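Side-chain contacts in thiol transferase (Phanerochaete chrysosporium, PDB 4F0B), which probably catalyses glutathione-dependent thiol transfer as a Ure2p-type glutathione transferase, and binds oxidized glutathione disulfide: residues L26-A31 / N99-D104; D163-L166 / Y171-G174. All coordinates share one frame; numbering follows the deposited sequence. Where two conformers were deposited one is given.

Overall arrangement
Both contacts tie a loop to a helix, the first at the passage between two domains, the second inside one. Interaction 1 is buried and holds helix 20-33 of the N-terminal thioredoxin-like domain against the loop leading to helix 109-139. Apolar and CH-pi packing round one phenylalanine does the work there. Interaction 2 is only partly buried and lies within the C-terminal helical domain, where the last turn of helix 145-166 meets the loop that follows it; an arginine holding a backbone carbonyl carries it, with a small apolar patch alongside. Their centres are about 19 Å apart, yet in one of two conformers R103 NH2 probably hydrogen-bonds L173 O at 3.1 Å.

Interaction 1: L26-A31 / N99-D104; sequences LEELKA and NAFSRD
F101 reaches from the loop to helix 20-33 and lays its ring against E28. The aliphatic root of the glutamate gives a CH-pi contact, E28 CB standing 4.0 Å from the F101 ring centroid and over its face, with F101 CZ the nearest ring atom at 3.6 Å. The opposite face is covered near its rim by A100 CB, so the flat ring is sandwiched between its own loop and the helix. Plain apolar packing adds L29, whose CD2 lies 4.1 Å from F101 CD2.

Polar groups flank the apolar contact. E28 suits its buried place because its CB packs on the ring while the chain, bent at chi2 (-78°), delivers the carboxylate to partners: OE2 bonds the Y176 hydroxyl and bridges to R213 NE. In the loop, N99 ND2 donates to S102 O at 3.1 Å, from above the carbonyl plane, and D96 accepts from F101 N. Were F101 cut back to an alanine, a gap would probably open beside E28 CB and L29 CD2, and the loop would hold the helix less firmly.

L29 also meets F95 of helix 84-95, E28 rests on helix 214-222, and the F101 backbone is hydrogen-bonded to I178 at the start of helix 178-187. The ring thus joins the thioredoxin-like domain to the segment that leads into the helical domain.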
ATOM      1  N   LEU A  26     -15.368 -11.084   4.552  1.00  8.17           N
ATOM      2  CA  LEU A  26     -15.907 -12.452   4.551  1.00  8.23           C
ATOM      3  C   LEU A  26     -17.353 -12.463   5.029  1.00  8.84           C
ATOM      4  O   LEU A  26     -18.198 -13.143   4.448  1.00  9.48           O
ATOM      5  CB  LEU A  26     -15.036 -13.361   5.420  1.00  8.43           C
ATOM      6  CG  LEU A  26     -13.688 -13.700   4.763  1.00  8.69           C
ATOM      7  CD1 LEU A  26     -12.687 -14.183   5.797  1.00  8.94           C
ATOM      8  CD2 LEU A  26     -13.899 -14.764   3.685  1.00 11.40           C
ATOM      9  N   GLU A  27     -17.671 -11.710   6.078  1.00  9.00           N
ATOM     10  CA  GLU A  27     -19.054 -11.682   6.550  1.00 10.38           C
ATOM     11  C   GLU A  27     -19.990 -10.937   5.587  1.00 10.16           C
ATOM     12  O   GLU A  27     -21.145 -11.338   5.431  1.00 10.42           O
ATOM     13  CB  GLU A  27     -19.132 -11.080   7.962  1.00  9.42           C
ATOM     14  CG  GLU A  27     -18.527 -11.958   9.066  1.00 11.12           C
ATOM     15  CD  GLU A  27     -19.264 -13.283   9.228  1.00 11.85           C
ATOM     16  OE1 GLU A  27     -20.508 -13.360   9.024  1.00 14.06           O
ATOM     17  OE2 GLU A  27     -18.619 -14.293   9.593  1.00 12.85           O
ATOM     18  N   GLU A  28     -19.508  -9.891   4.927  1.00  8.64           N
ATOM     19  CA  GLU A  28     -20.331  -9.223   3.909  1.00  8.63           C
ATOM     20  C   GLU A  28     -20.640 -10.176   2.761  1.00 10.00           C
ATOM     21  O   GLU A  28     -21.780 -10.246   2.280  1.00  9.89           O
ATOM     22  CB  GLU A  28     -19.652  -7.964   3.370  1.00  8.20           C
ATOM     23  CG  GLU A  28     -19.388  -6.844   4.403  1.00  8.10           C
ATOM     24  CD  GLU A  28     -20.622  -6.008   4.746  1.00  9.09           C
ATOM     25  OE1 GLU A  28     -21.732  -6.308   4.264  1.00 10.78           O
ATOM     26  OE2 GLU A  28     -20.445  -5.059   5.524  1.00  9.91           O
ATOM     27  N   LEU A  29     -19.627 -10.957   2.359  1.00 10.39           N
ATOM     28  CA  LEU A  29     -19.825 -11.940   1.291  1.00 10.52           C
ATOM     29  C   LEU A  29     -20.794 -13.026   1.733  1.00 11.13           C
ATOM     30  O   LEU A  29     -21.699 -13.407   0.982  1.00 12.95           O
ATOM     31  CB  LEU A  29     -18.480 -12.557   0.900  1.00 10.22           C
ATOM     32  CG  LEU A  29     -17.492 -11.598   0.237  1.00 10.51           C
ATOM     33  CD1 LEU A  29     -16.113 -12.262   0.145  1.00 11.71           C
ATOM     34  CD2 LEU A  29     -17.980 -11.190  -1.160  1.00 12.95           C
ATOM     35  N   LYS A  30     -20.628 -13.535   2.949  1.00 11.36           N
ATOM     36  CA  LYS A  30     -21.539 -14.568   3.457  1.00 13.74           C
ATOM     37  C   LYS A  30     -23.003 -14.072   3.449  1.00 11.94           C
ATOM     38  O   LYS A  30     -23.914 -14.846   3.112  1.00 14.72           O
ATOM     39  CB  LYS A  30     -21.132 -15.019   4.867  1.00 14.93           C
ATOM     40  CG  LYS A  30     -19.873 -15.919   4.928  1.00 12.84           C
ATOM     41  CD  LYS A  30     -19.304 -16.006   6.339  1.00 14.87           C
ATOM     42  CE  LYS A  30     -20.314 -16.551   7.351  1.00 15.77           C
ATOM     43  NZ  LYS A  30     -19.665 -16.775   8.698  1.00 16.75           N
ATOM     44  N   ALA A  31     -23.229 -12.804   3.794  1.00 12.09           N
ATOM     45  CA  ALA A  31     -24.597 -12.288   3.844  1.00 15.28           C
ATOM     46  C   ALA A  31     -25.236 -12.159   2.466  1.00 16.57           C
ATOM     47  O   ALA A  31     -26.462 -12.281   2.334  1.00 20.18           O
ATOM     48  CB  ALA A  31     -24.640 -10.956   4.568  1.00 12.90           C
ATOM     49  N   ASN A  99     -20.105  -8.374  -8.020  1.00 12.33           N
ATOM     50  CA  ASN A  99     -19.491  -7.064  -7.782  1.00 14.26           C
ATOM     51  C   ASN A  99     -20.340  -6.172  -6.867  1.00 12.67           C
ATOM     52  O   ASN A  99     -20.621  -5.001  -7.149  1.00 14.98           O
ATOM     53  CB  ASN A  99     -19.169  -6.393  -9.125  1.00 18.15           C
ATOM     54  CG  ASN A  99     -18.028  -7.090  -9.853  1.00 21.26           C
ATOM     55  OD1 ASN A  99     -18.231  -7.720 -10.892  1.00 25.74           O
ATOM     56  ND2 ASN A  99     -16.837  -7.010  -9.292  1.00 21.83           N
ATOM     57  N   ALA A 100     -20.737  -6.755  -5.741  1.00 11.63           N
ATOM     58  CA  ALA A 100     -21.475  -6.009  -4.744  1.00 11.50           C
ATOM     59  C   ALA A 100     -20.568  -5.111  -3.914  1.00 11.52           C
ATOM     60  O   ALA A 100     -21.018  -4.080  -3.408  1.00 12.47           O
ATOM     61  CB  ALA A 100     -22.218  -6.941  -3.840  1.00 12.87           C
ATOM     62  N   PHE A 101     -19.288  -5.475  -3.810  1.00  9.17           N
ATOM     63  CA  PHE A 101     -18.333  -4.803  -2.911  1.00  8.50           C
ATOM     64  C   PHE A 101     -17.043  -4.440  -3.589  1.00  8.67           C
ATOM     65  O   PHE A 101     -16.068  -4.069  -2.918  1.00  8.00           O
ATOM     66  CB  PHE A 101     -17.994  -5.747  -1.731  1.00 10.65           C
ATOM     67  CG  PHE A 101     -19.204  -6.192  -0.964  1.00  9.02           C
ATOM     68  CD1 PHE A 101     -19.915  -5.280  -0.202  1.00 10.23           C
ATOM     69  CD2 PHE A 101     -19.681  -7.486  -1.047  1.00 10.16           C
ATOM     70  CE1 PHE A 101     -21.051  -5.642   0.493  1.00 10.23           C
ATOM     71  CE2 PHE A 101     -20.833  -7.879  -0.344  1.00 11.44           C
ATOM     72  CZ  PHE A 101     -21.535  -6.955   0.429  1.00 11.88           C
ATOM     73  N   SER A 102     -17.002  -4.529  -4.911  1.00  9.17           N
ATOM     74  CA  SER A 102     -15.732  -4.396  -5.613  1.00  8.47           C
ATOM     75  C   SER A 102     -15.994  -4.171  -7.078  1.00 10.01           C
ATOM     76  O   SER A 102     -17.079  -4.492  -7.573  1.00 13.24           O
ATOM     77  CB  SER A 102     -14.908  -5.685  -5.455  1.00  8.75           C
ATOM     78  OG  SER A 102     -15.584  -6.802  -6.070  1.00  9.86           O
ATOM     79  N   ARG A 103     -15.024  -3.628  -7.800  0.57 10.59           N
ATOM     80  CA  ARG A 103     -15.200  -3.388  -9.227  0.57  9.78           C
ATOM     81  C   ARG A 103     -14.378  -4.407 -10.025  0.57 11.28           C
ATOM     82  O   ARG A 103     -13.320  -4.826  -9.575  0.57 14.07           O
ATOM     83  CB  ARG A 103     -14.765  -1.957  -9.579  0.57 13.22           C
ATOM     84  CG  ARG A 103     -15.250  -0.862  -8.630  0.57 18.54           C
ATOM     85  CD  ARG A 103     -16.698  -1.006  -8.267  0.57 22.30           C
ATOM     86  NE  ARG A 103     -17.181   0.095  -7.424  0.57 26.85           N
ATOM     87  CZ  ARG A 103     -17.107   0.128  -6.091  0.57 22.37           C
ATOM     88  NH1 ARG A 103     -16.577  -0.880  -5.412  0.57 15.49           N
ATOM     89  NH2 ARG A 103     -17.605   1.154  -5.431  0.57 11.44           N
ATOM     90  N   ASP A 104     -14.877  -4.819 -11.196  1.00 13.20           N
ATOM     91  CA  ASP A 104     -14.221  -5.807 -12.038  1.00 14.51           C
ATOM     92  C   ASP A 104     -13.162  -5.163 -12.952  1.00 12.38           C
ATOM     93  O   ASP A 104     -13.453  -4.198 -13.648  1.00 12.12           O
ATOM     94  CB  ASP A 104     -15.251  -6.536 -12.882  1.00 15.88           C
ATOM     95  CG  ASP A 104     -14.624  -7.641 -13.646  1.00 18.67           C
ATOM     96  OD1 ASP A 104     -14.421  -8.704 -13.029  1.00 26.43           O
ATOM     97  OD2 ASP A 104     -14.264  -7.407 -14.810  1.00 20.31           O
TER

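Interaction 2: D163-L166 / Y171-G174; sequences DDRL and YILG
R165 reaches I172 because its CG is turned away from the backbone N (chi1 175°) and its chain then bends once, at chi2 (62°), before running out extended to the guanidinium. L166 leaves the helix differently, with CG beside its backbone N, and this brings CD2 against the start of the facing turn.

The guanidinium grips I172 O side-on with two nitrogens. R165 NE and R165 NH2 each lie 2.9 Å from I172 O, and the oxygen sits almost exactly in the guanidinium plane, at its edge. NH2 approaches in the carbonyl plane, whereas NE is tilted from it. With one acceptor shared, neither bond is straight: both N-H...O angles are 146°. A methyl, L173 CD2, comes to 3.5 Å from R165 NH2, the two side chains crossing at about a right angle.

L166 supplies the apolar half. Its CD2 lies 3.7 Å from Y171 C and 4.2 Å from I172 CG1, so a branched leucine fills the angle between helix and turn, backed by W206 of helix 201-211. I172 in turn packs on W118 of helix 109-139 and gives its N-H to D180 of helix 178-187.

Y171 to G174 form a type I beta turn, closed by G174 N to Y171 O at 3.1 Å. Glycine suits the last position, where the backbone angles would press a side chain against the preceding carbonyl.

Two donors on one carbonyl fix the rotation of the guanidinium and hold the turn to the end of helix 145-166, within the all-helical C-terminal domain of the glutathione transferase fold. The carbonyl's partial negative charge probably also eases the nearness of R165 to R169, whose like charge lies close by.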
ATOM      1  N   ASP A 163     -11.949  13.100   4.337  1.00  5.21           N
ATOM      2  CA  ASP A 163     -13.156  13.860   4.623  1.00  5.16           C
ATOM      3  C   ASP A 163     -13.615  14.642   3.381  1.00  7.45           C
ATOM      4  O   ASP A 163     -14.817  14.660   3.036  1.00  6.80           O
ATOM      5  CB  ASP A 163     -12.931  14.804   5.805  1.00  5.74           C
ATOM      6  CG  ASP A 163     -14.237  15.291   6.377  1.00  8.02           C
ATOM      7  OD1 ASP A 163     -14.840  14.528   7.201  1.00  7.40           O
ATOM      8  OD2 ASP A 163     -14.659  16.418   5.995  1.00  9.01           O
ATOM      9  N   ASP A 164     -12.682  15.293   2.692  1.00  6.24           N
ATOM     10  CA  ASP A 164     -13.020  16.045   1.486  1.00  5.97           C
ATOM     11  C   ASP A 164     -13.533  15.115   0.375  1.00  6.36           C
ATOM     12  O   ASP A 164     -14.493  15.460  -0.335  1.00  7.81           O
ATOM     13  CB  ASP A 164     -11.799  16.846   0.996  1.00  5.85           C
ATOM     14  CG  ASP A 164     -11.501  18.053   1.844  1.00  8.81           C
ATOM     15  OD1 ASP A 164     -12.374  18.513   2.594  1.00  9.24           O
ATOM     16  OD2 ASP A 164     -10.369  18.588   1.697  1.00 11.42           O
ATOM     17  N   ARG A 165     -12.943  13.932   0.257  1.00  5.00           N
ATOM     18  CA  ARG A 165     -13.444  12.943  -0.697  1.00  5.39           C
ATOM     19  C   ARG A 165     -14.872  12.551  -0.363  1.00  7.43           C
ATOM     20  O   ARG A 165     -15.703  12.371  -1.270  1.00  8.45           O
ATOM     21  CB  ARG A 165     -12.558  11.696  -0.705  1.00  5.68           C
ATOM     22  CG  ARG A 165     -13.072  10.540  -1.580  1.00  6.19           C
ATOM     23  CD  ARG A 165     -13.175  10.885  -3.039  1.00  6.90           C
ATOM     24  NE  ARG A 165     -13.868   9.822  -3.769  1.00  6.61           N
ATOM     25  CZ  ARG A 165     -14.006   9.805  -5.086  1.00  8.91           C
ATOM     26  NH1 ARG A 165     -13.430  10.720  -5.833  1.00 11.38           N
ATOM     27  NH2 ARG A 165     -14.698   8.810  -5.661  1.00 10.69           N
ATOM     28  N   LEU A 166     -15.191  12.398   0.911  1.00  5.69           N
ATOM     29  CA  LEU A 166     -16.514  11.963   1.289  1.00  6.27           C
ATOM     30  C   LEU A 166     -17.566  13.082   1.215  1.00  6.45           C
ATOM     31  O   LEU A 166     -18.764  12.789   1.307  1.00  6.98           O
ATOM     32  CB  LEU A 166     -16.481  11.313   2.681  1.00  5.82           C
ATOM     33  CG  LEU A 166     -15.836   9.919   2.696  1.00  5.79           C
ATOM     34  CD1 LEU A 166     -15.571   9.544   4.152  1.00  8.23           C
ATOM     35  CD2 LEU A 166     -16.775   8.888   2.065  1.00  8.23           C
ATOM     36  N   TYR A 171     -20.055   6.887   0.567  1.00  6.04           N
ATOM     37  CA  TYR A 171     -18.945   5.917   0.527  1.00  6.12           C
ATOM     38  C   TYR A 171     -17.910   6.427  -0.462  1.00  5.95           C
ATOM     39  O   TYR A 171     -18.222   7.258  -1.362  1.00  6.26           O
ATOM     40  CB  TYR A 171     -19.435   4.493   0.150  1.00  6.12           C
ATOM     41  CG  TYR A 171     -20.478   4.001   1.107  1.00  7.17           C
ATOM     42  CD1 TYR A 171     -20.109   3.515   2.360  1.00  7.77           C
ATOM     43  CD2 TYR A 171     -21.839   4.087   0.791  1.00  7.16           C
ATOM     44  CE1 TYR A 171     -21.069   3.110   3.274  1.00  9.23           C
ATOM     45  CE2 TYR A 171     -22.809   3.674   1.689  1.00  7.38           C
ATOM     46  CZ  TYR A 171     -22.413   3.198   2.939  1.00  7.42           C
ATOM     47  OH  TYR A 171     -23.406   2.817   3.825  1.00 10.09           O
ATOM     48  N   ILE A 172     -16.679   5.938  -0.306  1.00  6.99           N
ATOM     49  CA  ILE A 172     -15.562   6.531  -1.042  1.00  6.49           C
ATOM     50  C   ILE A 172     -15.763   6.489  -2.556  1.00  8.08           C
ATOM     51  O   ILE A 172     -15.530   7.494  -3.246  1.00  7.11           O
ATOM     52  CB  ILE A 172     -14.249   5.829  -0.656  1.00  5.99           C
ATOM     53  CG1 ILE A 172     -13.981   6.039   0.841  1.00  6.73           C
ATOM     54  CG2 ILE A 172     -13.076   6.329  -1.518  1.00  8.47           C
ATOM     55  CD1 ILE A 172     -12.846   5.140   1.344  1.00  9.58           C
ATOM     56  N   LEU A 173     -16.208   5.339  -3.056  1.00  7.05           N
ATOM     57  CA  LEU A 173     -16.432   5.166  -4.481  1.00  7.59           C
ATOM     58  C   LEU A 173     -17.917   4.989  -4.776  1.00  7.32           C
ATOM     59  O   LEU A 173     -18.284   4.208  -5.640  1.00  9.51           O
ATOM     60  CB  LEU A 173     -15.592   4.001  -5.054  1.00  8.23           C
ATOM     61  CG  LEU A 173     -14.087   4.263  -4.839  1.00 11.40           C
ATOM     62  CD1 LEU A 173     -13.359   3.009  -5.307  1.00 19.88           C
ATOM     63  CD2 LEU A 173     -13.605   5.467  -5.609  1.00 15.58           C
ATOM     64  N   GLY A 174     -18.762   5.727  -4.046  1.00  6.52           N
ATOM     65  CA  GLY A 174     -20.198   5.712  -4.362  1.00  7.24           C
ATOM     66  C   GLY A 174     -20.927   4.663  -3.554  1.00  6.54           C
ATOM     67  O   GLY A 174     -21.663   4.959  -2.605  1.00  7.70           O
TER